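Local coordinates for protein arginase (RocF) (Helicobacter pylori, PDB 4G3H) that probably catalyses the manganese-dependent hydrolysis of L-arginine to L-ornithine and urea, at residues I2-E7 with P72-V77; V21-E26 with T280-T285; A100-S103 with K109-I112; L115-D120 with V248-G253; L265-F270 with I306-I311. All coordinates share one frame; numbering follows the deposited sequence.

Interactions 1 and 3 are buried, wholly apolar packings of a helix on a strand of the same parallel sheet, and their helices 59-78 and 94-104 touch through Met74 and Ala100 and through Lys75 and Ser103. Interactions 2 and 5 are partly buried and share helix 293-309 as neighbour or partner; one sets an arginine over a proline and a leucine against a tyrosine, the other mixes slight apolar contact with a water bridge at the protein's surface. Interaction 4 stands apart: its two loops, both following sheet strands, are joined by a histidine-carboxylate hydrogen bond, with the same histidine bound to manganese. Interaction 1 meets interaction 2 where Gly5 and Leu6 reach Val21.

Interaction 1: I2-E7 with P72-V77; sequences ILVGLE and PCMKEV
In the β-α-β crossover that leads from strand 44-50 through helix 59-78 to strand 84-87, the helix passes over strand 2-8, and Ile2 and Val4 of that strand meet Met74 and Val77. The local axes run nearly antiparallel, at 166°, and come within 11.0 Å of each other, a spacing filled by apolar side chains with no hydrogen bond between the segments. Val4 is the centre, with one methyl for each helix partner. Its CG1, anti to the backbone N (chi1 -178°), goes to the thioether: Met74 SD is 4.0 Å from Val4 CG1. The Met74 side chain does not start straight at the strand, but bends at chi2 and chi3 curl its end back to it, which brings CE within 4.2 Å of the same Val4 CG1. The other branch meets Val77 tip to tip, Val4 CG2 lying 3.8 Å from Val77 CG1. That valine methyl also looks toward the beginning of the strand, where Ile2 CG2 sits at a looser 4.4 Å from Val77 CG1. Val4 also touches Val48 of strand 44-50. Val77 rests on Pro84 and Met74 on Ile86, both of strand 84-87, and Met74 also reaches Ile97 and Ala100 of helix 94-104.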
# COMPACT_ATOMS: atom_id res chain seq x y z
N ILE A 2 -0.51 -14.97 -6.31
CA ILE A 2 -1.28 -15.12 -5.08
C ILE A 2 -2.11 -13.85 -4.83
O ILE A 2 -1.58 -12.74 -4.86
CB ILE A 2 -0.36 -15.31 -3.83
CG1 ILE A 2 0.63 -16.46 -4.04
CG2 ILE A 2 -1.22 -15.56 -2.59
CD1 ILE A 2 -0.03 -17.82 -4.18
N LEU A 3 -3.40 -14.02 -4.60
CA LEU A 3 -4.26 -12.89 -4.32
C LEU A 3 -4.58 -12.90 -2.83
O LEU A 3 -5.20 -13.85 -2.33
CB LEU A 3 -5.56 -12.97 -5.13
CG LEU A 3 -6.62 -11.91 -4.77
CD1 LEU A 3 -6.09 -10.50 -5.02
CD2 LEU A 3 -7.88 -12.15 -5.58
N VAL A 4 -4.14 -11.86 -2.13
CA VAL A 4 -4.38 -11.74 -0.69
C VAL A 4 -5.47 -10.71 -0.45
O VAL A 4 -5.39 -9.58 -0.93
CB VAL A 4 -3.10 -11.29 0.06
CG1 VAL A 4 -3.37 -11.23 1.56
CG2 VAL A 4 -1.94 -12.26 -0.23
N GLY A 5 -6.51 -11.12 0.28
CA GLY A 5 -7.60 -10.21 0.57
C GLY A 5 -7.72 -9.99 2.07
O GLY A 5 -7.94 -10.93 2.83
N LEU A 6 -7.54 -8.75 2.50
CA LEU A 6 -7.63 -8.41 3.92
C LEU A 6 -9.09 -8.18 4.33
O LEU A 6 -9.88 -7.63 3.56
CB LEU A 6 -6.83 -7.14 4.22
CG LEU A 6 -5.29 -7.19 4.38
CD1 LEU A 6 -4.93 -7.21 5.85
CD2 LEU A 6 -4.71 -8.40 3.67
N GLU A 7 -9.43 -8.62 5.53
CA GLU A 7 -10.78 -8.46 6.05
C GLU A 7 -10.69 -8.31 7.56
O GLU A 7 -9.97 -9.06 8.23
CB GLU A 7 -11.65 -9.67 5.67
CG GLU A 7 -13.09 -9.57 6.16
CD GLU A 7 -13.93 -10.77 5.74
OE1 GLU A 7 -15.07 -10.89 6.24
OE2 GLU A 7 -13.45 -11.59 4.92
N PRO A 72 2.59 -12.97 11.02
CA PRO A 72 2.94 -14.36 10.70
C PRO A 72 2.27 -14.86 9.42
O PRO A 72 2.89 -15.56 8.62
CB PRO A 72 2.48 -15.12 11.94
CG PRO A 72 2.70 -14.12 13.04
CD PRO A 72 2.16 -12.84 12.42
N CYS A 73 1.00 -14.50 9.23
CA CYS A 73 0.26 -14.91 8.03
C CYS A 73 0.85 -14.30 6.77
O CYS A 73 1.01 -14.99 5.75
CB CYS A 73 -1.22 -14.50 8.14
SG CYS A 73 -2.21 -15.48 9.29
N MET A 74 1.17 -13.01 6.81
CA MET A 74 1.74 -12.36 5.65
C MET A 74 3.14 -12.90 5.34
O MET A 74 3.54 -12.94 4.18
CB MET A 74 1.78 -10.84 5.84
CG MET A 74 0.41 -10.16 5.83
SD MET A 74 -0.64 -10.63 4.42
CE MET A 74 0.38 -10.11 3.02
N LYS A 75 3.89 -13.30 6.36
CA LYS A 75 5.22 -13.85 6.12
C LYS A 75 5.07 -15.13 5.32
O LYS A 75 5.85 -15.40 4.41
CB LYS A 75 5.95 -14.14 7.43
CG LYS A 75 6.35 -12.90 8.21
CD LYS A 75 7.35 -13.24 9.33
CE LYS A 75 8.65 -13.79 8.76
NZ LYS A 75 9.69 -14.00 9.81
N GLU A 76 4.05 -15.93 5.66
CA GLU A 76 3.80 -17.17 4.94
C GLU A 76 3.58 -16.87 3.47
O GLU A 76 4.05 -17.61 2.60
CB GLU A 76 2.55 -17.88 5.49
CG GLU A 76 2.71 -18.44 6.89
CD GLU A 76 1.48 -19.20 7.36
OE1 GLU A 76 1.51 -19.74 8.49
OE2 GLU A 76 0.48 -19.26 6.61
N VAL A 77 2.86 -15.79 3.18
CA VAL A 77 2.60 -15.41 1.80
C VAL A 77 3.89 -14.96 1.11
O VAL A 77 4.22 -15.43 0.03
CB VAL A 77 1.57 -14.25 1.73
CG1 VAL A 77 1.49 -13.71 0.30
CG2 VAL A 77 0.20 -14.74 2.19

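Interaction 2: V21-E26 with T280-T285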
# COMPACT_ATOMS: atom_id res chain seq x y z
N VAL A 21 -12.97 -4.79 -1.02
CA VAL A 21 -12.10 -5.96 -1.18
C VAL A 21 -12.87 -7.22 -1.59
O VAL A 21 -12.43 -7.96 -2.47
CB VAL A 21 -11.34 -6.27 0.13
CG1 VAL A 21 -10.54 -7.57 -0.03
CG2 VAL A 21 -10.43 -5.10 0.49
N ARG A 22 -14.02 -7.48 -0.95
CA ARG A 22 -14.78 -8.68 -1.30
C ARG A 22 -15.33 -8.62 -2.72
O ARG A 22 -15.43 -9.64 -3.39
CB ARG A 22 -15.90 -8.95 -0.28
CG ARG A 22 -16.85 -7.81 0.01
CD ARG A 22 -17.79 -7.52 -1.14
NE ARG A 22 -18.57 -8.69 -1.55
CZ ARG A 22 -19.46 -8.67 -2.54
NH1 ARG A 22 -20.12 -9.78 -2.86
NH2 ARG A 22 -19.70 -7.55 -3.20
N ARG A 23 -15.68 -7.42 -3.18
CA ARG A 23 -16.19 -7.23 -4.54
C ARG A 23 -15.10 -7.56 -5.55
O ARG A 23 -15.33 -8.25 -6.54
CB ARG A 23 -16.61 -5.78 -4.77
CG ARG A 23 -17.96 -5.35 -4.24
CD ARG A 23 -18.37 -4.08 -4.97
NE ARG A 23 -19.61 -3.48 -4.47
CZ ARG A 23 -20.20 -2.44 -5.04
NH1 ARG A 23 -21.33 -1.95 -4.53
NH2 ARG A 23 -19.68 -1.88 -6.13
N LEU A 24 -13.90 -7.03 -5.29
CA LEU A 24 -12.76 -7.25 -6.16
C LEU A 24 -12.34 -8.72 -6.16
O LEU A 24 -12.01 -9.27 -7.21
CB LEU A 24 -11.60 -6.34 -5.72
CG LEU A 24 -11.93 -4.84 -5.80
CD1 LEU A 24 -10.84 -4.01 -5.15
CD2 LEU A 24 -12.10 -4.43 -7.26
N ARG A 25 -12.38 -9.36 -5.00
CA ARG A 25 -12.02 -10.78 -4.90
C ARG A 25 -12.94 -11.65 -5.76
O ARG A 25 -12.49 -12.55 -6.47
CB ARG A 25 -12.12 -11.27 -3.45
CG ARG A 25 -11.04 -10.75 -2.52
CD ARG A 25 -11.40 -11.06 -1.06
NE ARG A 25 -11.51 -12.49 -0.78
CZ ARG A 25 -11.81 -12.99 0.42
NH1 ARG A 25 -12.03 -12.17 1.45
NH2 ARG A 25 -11.88 -14.30 0.61
N GLU A 26 -14.24 -11.39 -5.68
CA GLU A 26 -15.21 -12.15 -6.45
C GLU A 26 -15.08 -11.90 -7.95
O GLU A 26 -15.18 -12.83 -8.74
CB GLU A 26 -16.63 -11.85 -5.95
CG GLU A 26 -16.87 -12.37 -4.53
CD GLU A 26 -18.26 -12.06 -3.97
OE1 GLU A 26 -18.59 -12.58 -2.88
OE2 GLU A 26 -19.02 -11.31 -4.62
N THR A 280 -5.03 -0.41 -2.43
CA THR A 280 -5.88 -0.20 -1.27
C THR A 280 -6.81 1.01 -1.36
O THR A 280 -6.75 1.80 -2.30
CB THR A 280 -4.98 -0.03 -0.03
OG1 THR A 280 -5.76 -0.12 1.17
CG2 THR A 280 -4.28 1.33 -0.08
N GLU A 281 -7.68 1.12 -0.36
CA GLU A 281 -8.63 2.22 -0.25
C GLU A 281 -9.71 2.28 -1.32
O GLU A 281 -10.01 3.34 -1.88
CB GLU A 281 -7.89 3.56 -0.19
CG GLU A 281 -7.00 3.75 1.05
CD GLU A 281 -7.77 3.74 2.37
OE1 GLU A 281 -8.99 4.01 2.36
OE2 GLU A 281 -7.16 3.48 3.43
N TYR A 282 -10.28 1.12 -1.64
CA TYR A 282 -11.38 1.09 -2.59
C TYR A 282 -12.61 0.98 -1.71
O TYR A 282 -12.82 -0.04 -1.07
CB TYR A 282 -11.29 -0.12 -3.51
CG TYR A 282 -12.53 -0.29 -4.35
CD1 TYR A 282 -13.04 0.78 -5.09
CD2 TYR A 282 -13.22 -1.50 -4.38
CE1 TYR A 282 -14.21 0.65 -5.84
CE2 TYR A 282 -14.39 -1.64 -5.13
CZ TYR A 282 -14.88 -0.56 -5.85
OH TYR A 282 -16.03 -0.68 -6.58
N ASN A 283 -13.41 2.04 -1.66
CA ASN A 283 -14.62 2.05 -0.85
C ASN A 283 -15.81 2.43 -1.73
O ASN A 283 -16.15 3.60 -1.87
CB ASN A 283 -14.49 3.06 0.29
CG ASN A 283 -15.63 2.97 1.29
OD1 ASN A 283 -16.73 2.52 0.95
ND2 ASN A 283 -15.39 3.41 2.52
N PRO A 284 -16.47 1.43 -2.33
CA PRO A 284 -17.62 1.68 -3.20
C PRO A 284 -18.85 2.27 -2.51
O PRO A 284 -19.69 2.88 -3.17
CB PRO A 284 -17.90 0.30 -3.80
CG PRO A 284 -17.54 -0.62 -2.68
CD PRO A 284 -16.23 -0.02 -2.17
N THR A 285 -18.96 2.10 -1.19
CA THR A 285 -20.13 2.61 -0.47
C THR A 285 -20.21 4.13 -0.38
O THR A 285 -21.30 4.67 -0.16
CB THR A 285 -20.24 2.03 0.96
OG1 THR A 285 -19.16 2.52 1.76
CG2 THR A 285 -20.19 0.51 0.94
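Leu24 presses a methyl against the ring of Tyr282, with Leu24 CD1 3.5 Å from Tyr282 CD2, while the neighbouring Arg23 runs past Pro284. The leucine and tyrosine side chains cross at a slant, with Leu24 CG 3.9 Å from Tyr282 CD2. Pro284 CB sits 3.6 Å above one face of the Arg23 guanidinium, offset toward its rim. The arginine chain, extended from CG to NE, carries its flat end past the proline ring in the opposite direction. Against Tyr282 the guanidinium is turned by 70°. Within its own segment Pro284 packs on the tyrosine, its CD 3.8 Å above the centre of the Tyr282 ring. Tyr282 and Pro284 lie in the loop after strand 274-280, at the end of the arginase sheet where the manganese site lies, with the Tyr282 side chain about 8 Å from that of the metal ligand Asp234. Farther out, helix 293-309 backs Arg23, Leu24 and Tyr282: Glu295 takes a salt bridge from Arg23 NH2 and a weak hydrogen bond from Tyr282 OH, and Val298 touches both Leu24 and Tyr282. Spanning the proline, Asn283 OD1 accepts Thr285 OG1 at 2.6 Å, on a lone pair in the carbonyl plane.

Interaction 3: A100-S103 with K109-I112; sequences AFRS and KIGI
Ile110 points into the angle between Phe101 and Arg102, two consecutive residues of helix 94-104. The helix is the α part of a β-α-β crossover in the parallel arginase sheet: it follows strand 84-87 and leads into strand 110-115, where Ile110 lies. Phe101 and Ile110 cross obliquely, and the ring offers its rim. Ile110 CG2 lies in the plane of the phenyl ring at its edge, 3.9 Å from Phe101 CE2. A chi1 of -171°, with CG opposite the main-chain N, lets the phenylalanine lean out from the helix toward the sheet. The second branch of the isoleucine works differently. Its chain is stretched at chi2 (168°), which carries CD1 away from the strand and up to the helix itself. There Ile110 CD1 touches the ring as well, 4.0 Å from Phe101 CD2. On its other flank the same methyl meets Arg102, whose CG is 4.0 Å from Ile110 CD1 and whose side chain stands at about a right angle to that of Ile110. The charged end of Arg102 turns elsewhere, to Gln99 OE1 through NH1 and to the carbonyl of Leu172 through NH2; only its aliphatic beginning belongs to this apolar contact. Phe101, for its part, is wedged among other rings, edge-to-face with Phe78 and His105, and it also touches Lys275 and Ala276 of strand 274-280. At the closest point to the helix backbone, Ile110 CD1 is 3.9 Å from Arg102 CA.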
# COMPACT_ATOMS: atom_id res chain seq x y z
N ALA A 100 6.09 -7.67 7.66
CA ALA A 100 6.22 -9.08 7.32
C ALA A 100 7.15 -9.20 6.11
O ALA A 100 7.99 -10.10 6.03
CB ALA A 100 4.86 -9.67 7.00
N PHE A 101 6.98 -8.28 5.16
CA PHE A 101 7.78 -8.24 3.95
C PHE A 101 9.27 -8.04 4.30
O PHE A 101 10.14 -8.72 3.76
CB PHE A 101 7.30 -7.09 3.07
CG PHE A 101 7.90 -7.06 1.70
CD1 PHE A 101 7.51 -7.98 0.73
CD2 PHE A 101 8.85 -6.09 1.36
CE1 PHE A 101 8.03 -7.94 -0.56
CE2 PHE A 101 9.38 -6.04 0.07
CZ PHE A 101 8.97 -6.97 -0.89
N ARG A 102 9.53 -7.08 5.19
CA ARG A 102 10.89 -6.78 5.64
C ARG A 102 11.45 -7.99 6.39
O ARG A 102 12.62 -8.33 6.24
CB ARG A 102 10.90 -5.58 6.58
CG ARG A 102 10.36 -4.30 5.99
CD ARG A 102 10.21 -3.22 7.06
NE ARG A 102 11.51 -2.78 7.58
CZ ARG A 102 11.65 -1.89 8.56
NH1 ARG A 102 10.58 -1.35 9.14
NH2 ARG A 102 12.86 -1.53 8.96
N SER A 103 10.61 -8.62 7.20
CA SER A 103 11.02 -9.78 7.98
C SER A 103 11.48 -10.93 7.09
O SER A 103 12.49 -11.57 7.37
CB SER A 103 9.87 -10.24 8.88
OG SER A 103 10.32 -11.25 9.77
N LYS A 109 18.01 -4.68 0.87
CA LYS A 109 17.72 -3.26 0.91
C LYS A 109 16.41 -3.12 0.14
O LYS A 109 16.31 -3.54 -1.02
CB LYS A 109 18.83 -2.45 0.24
CG LYS A 109 18.61 -0.94 0.31
CD LYS A 109 19.79 -0.17 -0.27
CE LYS A 109 19.54 1.33 -0.28
NZ LYS A 109 19.36 1.90 1.09
N ILE A 110 15.40 -2.54 0.78
CA ILE A 110 14.08 -2.41 0.17
C ILE A 110 13.68 -1.01 -0.26
O ILE A 110 13.85 -0.04 0.48
CB ILE A 110 13.00 -2.94 1.14
CG1 ILE A 110 13.31 -4.40 1.50
CG2 ILE A 110 11.61 -2.84 0.50
CD1 ILE A 110 12.49 -4.92 2.66
N GLY A 111 13.14 -0.92 -1.47
CA GLY A 111 12.69 0.36 -1.99
C GLY A 111 11.17 0.35 -1.95
O GLY A 111 10.56 -0.72 -2.05
N ILE A 112 10.56 1.52 -1.80
CA ILE A 112 9.10 1.62 -1.74
C ILE A 112 8.53 2.61 -2.75
O ILE A 112 8.93 3.76 -2.80
CB ILE A 112 8.64 2.07 -0.33
CG1 ILE A 112 9.20 1.13 0.73
CG2 ILE A 112 7.12 2.08 -0.26
CD1 ILE A 112 8.94 1.61 2.15

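Interaction 4: L115-D120 with V248-G253; sequences LDAHAD and VRENNG. With MN (manganese (II) ion), chain F; MN (manganese (II) ion), chain E.
His118 is held at both ring nitrogens, by a manganese ion on one side and by Glu250 of the distant loop 248-253 on the other. Its ND1 binds the metal at 2.3 Å, and its NE2 donates to Glu250 OE2 at 2.7 Å. This hydrogen bond is bent, with an angle of 142° at the proton, and lands on the anti lone pair of the carboxylate. The acceptor is tilted 21° out of the imidazole plane, and ring and carboxylate planes stand 58° apart. A bend at chi2 folds Glu250 back to this position, and OE2 is further gripped by Ser186 OG. Val248 closes in on the same nitrogen, its CG1 3.3 Å from His118 NE2, while Val248 O lies in the ring plane at its edge. Ala117 CB lies over one face of the ring, toward its rim, and 3.8 Å from Glu250 CG. Residues 116-120 form the loop that leaves strand 110-115 and supplies part of the binuclear manganese centre of arginases. Asp116 bridges the two ions: OD1 binds the ion held by His118 at 2.2 Å, and OD2 binds the second at 2.1 Å. Asp120 OD2 also binds the second ion. Asp234 is shared by both metals, and Asp236 completes the protein ligands of the ion bound to His118. Asp116 OD1 also accepts His118 N at 2.6 Å, an Asx turn that ties the bridging ligand to the histidine.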
# COMPACT_ATOMS: atom_id res chain seq x y z
N LEU A 115 2.16 5.28 -4.15
CA LEU A 115 1.26 6.12 -4.94
C LEU A 115 0.10 6.48 -4.04
O LEU A 115 -0.70 5.61 -3.66
CB LEU A 115 0.78 5.37 -6.18
CG LEU A 115 1.86 5.15 -7.24
CD1 LEU A 115 2.92 4.19 -6.70
CD2 LEU A 115 1.21 4.58 -8.52
N ASP A 116 -0.03 7.76 -3.71
CA ASP A 116 -1.04 8.18 -2.75
C ASP A 116 -1.22 9.69 -2.76
O ASP A 116 -0.31 10.43 -3.14
CB ASP A 116 -0.55 7.73 -1.37
CG ASP A 116 -1.63 7.69 -0.32
OD1 ASP A 116 -2.47 8.61 -0.24
OD2 ASP A 116 -1.61 6.73 0.46
N ALA A 117 -2.40 10.16 -2.36
CA ALA A 117 -2.65 11.58 -2.28
C ALA A 117 -2.05 12.07 -0.96
O ALA A 117 -1.82 13.26 -0.78
CB ALA A 117 -4.15 11.86 -2.30
N HIS A 118 -1.79 11.12 -0.06
CA HIS A 118 -1.24 11.43 1.27
C HIS A 118 0.14 10.81 1.54
O HIS A 118 0.52 9.83 0.91
CB HIS A 118 -2.20 10.95 2.36
CG HIS A 118 -3.63 11.30 2.11
ND1 HIS A 118 -4.50 10.46 1.44
CD2 HIS A 118 -4.34 12.42 2.39
CE1 HIS A 118 -5.68 11.05 1.32
NE2 HIS A 118 -5.61 12.24 1.89
N ALA A 119 0.86 11.38 2.49
CA ALA A 119 2.18 10.90 2.87
C ALA A 119 2.07 9.78 3.91
O ALA A 119 2.97 8.95 4.05
CB ALA A 119 3.02 12.05 3.43
N ASP A 120 0.95 9.76 4.64
CA ASP A 120 0.71 8.74 5.66
C ASP A 120 1.84 8.60 6.68
O ASP A 120 2.15 7.49 7.13
CB ASP A 120 0.46 7.37 5.01
CG ASP A 120 -0.85 7.31 4.23
OD1 ASP A 120 -1.71 8.19 4.42
OD2 ASP A 120 -1.02 6.37 3.43
N VAL A 248 -11.01 9.16 1.50
CA VAL A 248 -10.51 10.52 1.62
C VAL A 248 -10.10 11.07 0.26
O VAL A 248 -8.94 10.97 -0.14
CB VAL A 248 -9.29 10.58 2.58
CG1 VAL A 248 -8.83 12.02 2.77
CG2 VAL A 248 -9.67 9.96 3.93
N ARG A 249 -11.07 11.65 -0.44
CA ARG A 249 -10.84 12.22 -1.76
C ARG A 249 -10.11 13.55 -1.70
O ARG A 249 -10.42 14.41 -0.89
CB ARG A 249 -12.18 12.42 -2.47
CG ARG A 249 -12.96 11.14 -2.69
CD ARG A 249 -14.11 11.41 -3.65
NE ARG A 249 -15.30 11.91 -2.98
CZ ARG A 249 -16.19 12.72 -3.54
NH1 ARG A 249 -16.02 13.14 -4.79
NH2 ARG A 249 -17.27 13.09 -2.86
N GLU A 250 -9.12 13.71 -2.58
CA GLU A 250 -8.34 14.94 -2.63
C GLU A 250 -8.34 15.47 -4.05
O GLU A 250 -8.10 14.73 -5.01
CB GLU A 250 -6.90 14.65 -2.17
CG GLU A 250 -6.83 14.02 -0.78
CD GLU A 250 -7.10 15.01 0.33
OE1 GLU A 250 -7.63 16.11 0.05
OE2 GLU A 250 -6.79 14.69 1.50
N ASN A 251 -8.63 16.77 -4.19
CA ASN A 251 -8.66 17.41 -5.50
C ASN A 251 -7.26 17.56 -6.06
O ASN A 251 -6.27 17.39 -5.35
CB ASN A 251 -9.33 18.78 -5.39
CG ASN A 251 -10.83 18.68 -5.16
OD1 ASN A 251 -11.46 19.62 -4.65
ND2 ASN A 251 -11.42 17.55 -5.53
N ASN A 252 -7.19 17.89 -7.35
CA ASN A 252 -5.91 18.08 -8.03
C ASN A 252 -5.10 16.79 -8.10
O ASN A 252 -3.89 16.78 -7.87
CB ASN A 252 -5.12 19.18 -7.33
CG ASN A 252 -5.91 20.48 -7.22
OD1 ASN A 252 -6.01 21.08 -6.14
ND2 ASN A 252 -6.49 20.92 -8.33
N GLY A 253 -5.79 15.70 -8.44
CA GLY A 253 -5.13 14.41 -8.55
C GLY A 253 -4.91 13.99 -9.99
O GLY A 253 -5.11 14.78 -10.93
MN MN F . -4.43 8.23 0.78
MN MN E . -2.81 6.15 2.04

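Interaction 5: L265-F270 with I306-I311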
# COMPACT_ATOMS: atom_id res chain seq x y z
N LEU A 265 4.53 2.10 -16.71
CA LEU A 265 5.95 2.44 -16.80
C LEU A 265 6.72 1.97 -15.57
O LEU A 265 7.82 1.42 -15.68
CB LEU A 265 6.11 3.96 -16.95
CG LEU A 265 6.34 4.50 -18.36
CD1 LEU A 265 5.49 3.77 -19.38
CD2 LEU A 265 6.02 5.99 -18.36
N LEU A 266 6.15 2.18 -14.39
CA LEU A 266 6.81 1.75 -13.16
C LEU A 266 6.93 0.23 -13.11
O LEU A 266 7.96 -0.30 -12.70
CB LEU A 266 6.04 2.25 -11.93
CG LEU A 266 6.07 3.73 -11.57
CD1 LEU A 266 5.27 3.93 -10.30
CD2 LEU A 266 7.50 4.21 -11.35
N LEU A 267 5.87 -0.46 -13.52
CA LEU A 267 5.88 -1.92 -13.49
C LEU A 267 6.91 -2.48 -14.47
O LEU A 267 7.60 -3.46 -14.17
CB LEU A 267 4.49 -2.47 -13.82
CG LEU A 267 3.38 -2.13 -12.82
CD1 LEU A 267 2.06 -2.74 -13.27
CD2 LEU A 267 3.77 -2.65 -11.44
N GLU A 268 7.01 -1.86 -15.64
CA GLU A 268 7.96 -2.32 -16.64
C GLU A 268 9.39 -1.93 -16.25
O GLU A 268 10.32 -2.72 -16.40
CB GLU A 268 7.60 -1.72 -18.00
CG GLU A 268 8.18 -2.47 -19.19
CD GLU A 268 7.71 -3.91 -19.24
OE1 GLU A 268 6.49 -4.15 -19.11
OE2 GLU A 268 8.57 -4.80 -19.43
N SER A 269 9.56 -0.72 -15.72
CA SER A 269 10.88 -0.24 -15.33
C SER A 269 11.48 -0.99 -14.14
O SER A 269 12.70 -1.07 -14.01
CB SER A 269 10.83 1.24 -14.99
OG SER A 269 10.38 2.00 -16.09
N PHE A 270 10.63 -1.54 -13.28
CA PHE A 270 11.12 -2.26 -12.10
C PHE A 270 10.64 -3.71 -12.05
O PHE A 270 10.65 -4.32 -10.99
CB PHE A 270 10.69 -1.52 -10.83
CG PHE A 270 11.24 -0.13 -10.73
CD1 PHE A 270 12.60 0.09 -10.54
CD2 PHE A 270 10.39 0.98 -10.87
CE1 PHE A 270 13.13 1.38 -10.50
CE2 PHE A 270 10.90 2.27 -10.83
CZ PHE A 270 12.28 2.47 -10.65
N ILE A 306 -1.91 -7.24 -12.85
CA ILE A 306 -1.83 -8.69 -12.97
C ILE A 306 -1.19 -9.13 -14.28
O ILE A 306 -0.29 -9.98 -14.28
CB ILE A 306 -3.22 -9.31 -12.85
CG1 ILE A 306 -3.77 -9.05 -11.44
CG2 ILE A 306 -3.15 -10.82 -13.12
CD1 ILE A 306 -5.22 -9.45 -11.25
N ASN A 307 -1.64 -8.55 -15.39
CA ASN A 307 -1.11 -8.91 -16.69
C ASN A 307 0.36 -8.55 -16.89
O ASN A 307 1.06 -9.18 -17.67
CB ASN A 307 -1.98 -8.31 -17.80
CG ASN A 307 -3.35 -8.97 -17.87
OD1 ASN A 307 -3.47 -10.18 -17.74
ND2 ASN A 307 -4.39 -8.16 -18.06
N SER A 308 0.84 -7.54 -16.17
CA SER A 308 2.25 -7.15 -16.30
C SER A 308 3.14 -7.99 -15.39
O SER A 308 4.24 -8.37 -15.79
CB SER A 308 2.43 -5.68 -15.94
OG SER A 308 1.66 -4.85 -16.78
N CYS A 309 2.67 -8.29 -14.19
CA CYS A 309 3.47 -9.04 -13.22
C CYS A 309 3.42 -10.57 -13.31
O CYS A 309 4.30 -11.24 -12.77
CB CYS A 309 3.08 -8.62 -11.79
SG CYS A 309 3.27 -6.85 -11.45
N LYS A 310 2.41 -11.12 -13.98
CA LYS A 310 2.32 -12.58 -14.06
C LYS A 310 3.47 -13.21 -14.84
O LYS A 310 3.86 -14.34 -14.56
CB LYS A 310 0.97 -13.00 -14.66
CG LYS A 310 0.78 -12.65 -16.11
CD LYS A 310 -0.60 -13.07 -16.56
CE LYS A 310 -0.91 -12.60 -17.96
NZ LYS A 310 -2.35 -12.86 -18.29
N ILE A 311 4.00 -12.49 -15.82
CA ILE A 311 5.11 -13.02 -16.62
C ILE A 311 6.30 -13.32 -15.72
O ILE A 311 7.07 -14.24 -15.99
CB ILE A 311 5.56 -12.02 -17.71
CG1 ILE A 311 4.38 -11.67 -18.63
CG2 ILE A 311 6.68 -12.63 -18.53
CD1 ILE A 311 3.36 -10.74 -18.00
O HOH W 1 3.97 -3.02 -17.64
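Leu267 and Ser308 mark where the backbones of two helices come nearest, their CA atoms 7.0 Å apart. Both segments are at the C-terminal parts of their helices: helix 256-269 ends before Phe270, whose backbone is no longer helical, and helix 293-309 is close to the end of the modelled chain. No direct hydrogen bond joins the segments. Leu267 carries the apolar contact with its two methyls, each aimed at a different residue. Its CD1 faces the serine, 4.0 Å from Ser308 CB, and its CD2 goes toward the thiol, 4.2 Å from Cys309 SG. With CG anti to the carbonyl carbon (chi1 -64°) and the chain stretched at chi2, the leucine reaches both residues of the second helix. Toward solvent a water makes the polar link. It donates to Glu268 OE1 and to Ser308 OG, at 3.1 Å from each. Ser308 OG is tied back to its own helix through Leu304 O, and Glu268 OE1 also forms a salt bridge with Lys271 NZ just past the first helix. On the far flank, Ser269 OG donates to Leu265 O at 2.7 Å; the backbone N of Ser269 reaches that oxygen too, and the two donors come from opposite faces of the carbonyl plane. Inward, Leu267 and Cys309 both rest on Leu274 at the start of strand 274-280. Helix ends that meet over a strand of the parallel sheet in this way belong to the layered α/β architecture of the arginase fold.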